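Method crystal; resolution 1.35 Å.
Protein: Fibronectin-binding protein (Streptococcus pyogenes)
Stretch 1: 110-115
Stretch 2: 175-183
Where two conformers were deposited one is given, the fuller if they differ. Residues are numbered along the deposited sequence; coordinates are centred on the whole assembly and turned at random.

Stretch 1 (110-115) NANGFM
Stretch 2 175-183: NLEATAANK

Stretch 1 has no regular helix or strand; Asn110 to Gly113 form a type I beta turn, closed by Gly113 N to Asn110 O at 3.1 Å. Asn110 OD1 also accepts from Met115 N at 2.8 Å. Stretch 2 begins with Asn175 at the N-cap position, its side chain making no capping bond. Helix 176-179 follows.

Leu176 (chi1 t, chi2 p) points its CA-to-CB bond sideways, but its end comes nearer. Its CD1 lies 3.5 Å from CE2 of Phe114 (chi1 m), at the ring edge. Ala180 leaves helical phi/psi (-68/134), and its CB sits 3.6 Å from Asn112 ND2. A water bridges Ala181 and Asn112: it accepts from Ala181 N at 3.0 Å and donates to Asn112 OD1 at 2.9 Å.

Asn182 (phi/psi -92/115) faces Asn112, CA to CA 6.1 Å. The Asn112 amide (chi1 -71°, chi2 -80°) offers both an acceptor and a donor, so it meets both backbone polar atoms of Asn182. Asn182 N donates to Asn112 OD1 at 2.9 Å, and Asn112 ND2 donates to Asn182 O at 3.0 Å, nearly straight at 171°. Asn182 (chi1 -63°, chi2 -42°) answers with ND2 to Ala111 O at 2.9 Å. The CA-to-CB bond of Lys183 points away from stretch 1; its NZ donates to Glu177 O at 2.8 Å and Ala180 O at 2.7 Å, within stretch 2.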

# COMPACT_ATOMS: atom_id res chain seq x y z
N ASN A 110 -9.97 2.76 -6.64
CA ASN A 110 -10.00 2.73 -8.11
C ASN A 110 -10.84 3.85 -8.68
O ASN A 110 -11.66 3.65 -9.60
CB ASN A 110 -10.51 1.37 -8.60
CG ASN A 110 -10.42 1.22 -10.10
OD1 ASN A 110 -9.54 1.81 -10.74
ND2 ASN A 110 -11.30 0.38 -10.68
N ALA A 111 -10.63 5.08 -8.19
CA ALA A 111 -11.65 6.12 -8.42
C ALA A 111 -11.77 6.56 -9.87
O ALA A 111 -12.84 7.07 -10.24
CB ALA A 111 -11.37 7.35 -7.56
N ASN A 112 -10.71 6.38 -10.66
CA ASN A 112 -10.71 6.78 -12.06
C ASN A 112 -10.54 5.61 -13.03
O ASN A 112 -10.28 5.80 -14.20
CB ASN A 112 -9.69 7.91 -12.30
CG ASN A 112 -10.16 9.18 -11.67
OD1 ASN A 112 -11.00 9.88 -12.25
ND2 ASN A 112 -9.65 9.51 -10.49
N GLY A 113 -10.72 4.40 -12.50
CA GLY A 113 -10.69 3.21 -13.34
C GLY A 113 -9.35 2.69 -13.72
O GLY A 113 -9.24 1.76 -14.53
N PHE A 114 -8.28 3.24 -13.10
CA PHE A 114 -6.95 2.75 -13.49
C PHE A 114 -6.78 1.25 -13.30
O PHE A 114 -6.00 0.61 -14.01
CB PHE A 114 -5.82 3.40 -12.72
CG PHE A 114 -5.67 4.89 -12.91
CD1 PHE A 114 -6.42 5.63 -13.82
CD2 PHE A 114 -4.76 5.56 -12.09
CE1 PHE A 114 -6.23 7.00 -13.93
CE2 PHE A 114 -4.58 6.92 -12.19
CZ PHE A 114 -5.33 7.65 -13.10
N MET A 115 -7.45 0.72 -12.25
CA MET A 115 -7.40 -0.69 -11.85
C MET A 115 -8.34 -1.60 -12.64
O MET A 115 -8.32 -2.81 -12.43
CB MET A 115 -7.75 -0.89 -10.36
CG MET A 115 -6.86 -0.22 -9.31
SD MET A 115 -5.12 -0.72 -9.27
CE MET A 115 -4.55 0.57 -10.37
N ASN A 175 1.35 14.74 -12.33
CA ASN A 175 0.14 15.51 -12.56
C ASN A 175 -1.15 14.74 -12.31
O ASN A 175 -2.22 15.21 -12.67
CB ASN A 175 0.14 16.04 -13.99
CG ASN A 175 1.27 17.02 -14.27
OD1 ASN A 175 2.05 16.86 -15.22
ND2 ASN A 175 1.31 18.04 -13.50
N LEU A 176 -1.06 13.59 -11.64
CA LEU A 176 -2.23 12.73 -11.41
C LEU A 176 -3.40 13.54 -10.85
O LEU A 176 -4.55 13.43 -11.32
CB LEU A 176 -1.85 11.60 -10.46
CG LEU A 176 -3.00 10.70 -9.97
CD1 LEU A 176 -3.79 10.10 -11.11
CD2 LEU A 176 -2.45 9.61 -9.08
N GLU A 177 -3.17 14.31 -9.78
CA GLU A 177 -4.27 15.05 -9.14
C GLU A 177 -4.94 16.03 -10.09
O GLU A 177 -6.13 16.23 -10.02
CB GLU A 177 -3.78 15.75 -7.86
CG GLU A 177 -4.85 16.57 -7.14
CD GLU A 177 -5.04 17.99 -7.64
OE1 GLU A 177 -4.12 18.53 -8.26
OE2 GLU A 177 -6.14 18.54 -7.39
N ALA A 178 -4.14 16.69 -10.94
CA ALA A 178 -4.64 17.71 -11.83
C ALA A 178 -5.47 17.13 -12.96
O ALA A 178 -6.46 17.74 -13.37
CB ALA A 178 -3.47 18.52 -12.41
N THR A 179 -5.06 15.98 -13.50
CA THR A 179 -5.72 15.42 -14.67
C THR A 179 -6.82 14.38 -14.38
O THR A 179 -7.69 14.14 -15.24
CB THR A 179 -4.68 14.82 -15.60
OG1 THR A 179 -3.96 13.80 -14.92
CG2 THR A 179 -3.68 15.86 -16.07
N ALA A 180 -6.83 13.79 -13.20
CA ALA A 180 -7.85 12.80 -12.87
C ALA A 180 -9.19 13.52 -12.79
O ALA A 180 -9.32 14.56 -12.17
CB ALA A 180 -7.53 12.15 -11.56
N ALA A 181 -10.22 12.94 -13.41
CA ALA A 181 -11.51 13.58 -13.36
C ALA A 181 -12.16 13.53 -11.98
O ALA A 181 -12.80 14.48 -11.52
CB ALA A 181 -12.42 12.98 -14.40
N ASN A 182 -12.07 12.36 -11.34
CA ASN A 182 -12.68 12.17 -10.02
C ASN A 182 -11.61 12.49 -8.96
O ASN A 182 -10.58 11.81 -8.88
CB ASN A 182 -13.22 10.75 -9.89
CG ASN A 182 -14.33 10.47 -10.89
OD1 ASN A 182 -15.21 11.31 -11.12
ND2 ASN A 182 -14.26 9.31 -11.53
N LYS A 183 -11.85 13.55 -8.19
CA LYS A 183 -10.92 14.08 -7.22
C LYS A 183 -11.15 13.46 -5.84
O LYS A 183 -12.26 12.99 -5.51
CB LYS A 183 -11.09 15.60 -7.09
CG LYS A 183 -11.10 16.39 -8.37
CD LYS A 183 -9.81 16.27 -9.14
CE LYS A 183 -9.84 17.14 -10.37
NZ LYS A 183 -8.60 17.01 -11.17
O HOH W 1 -10.30 10.43 -14.97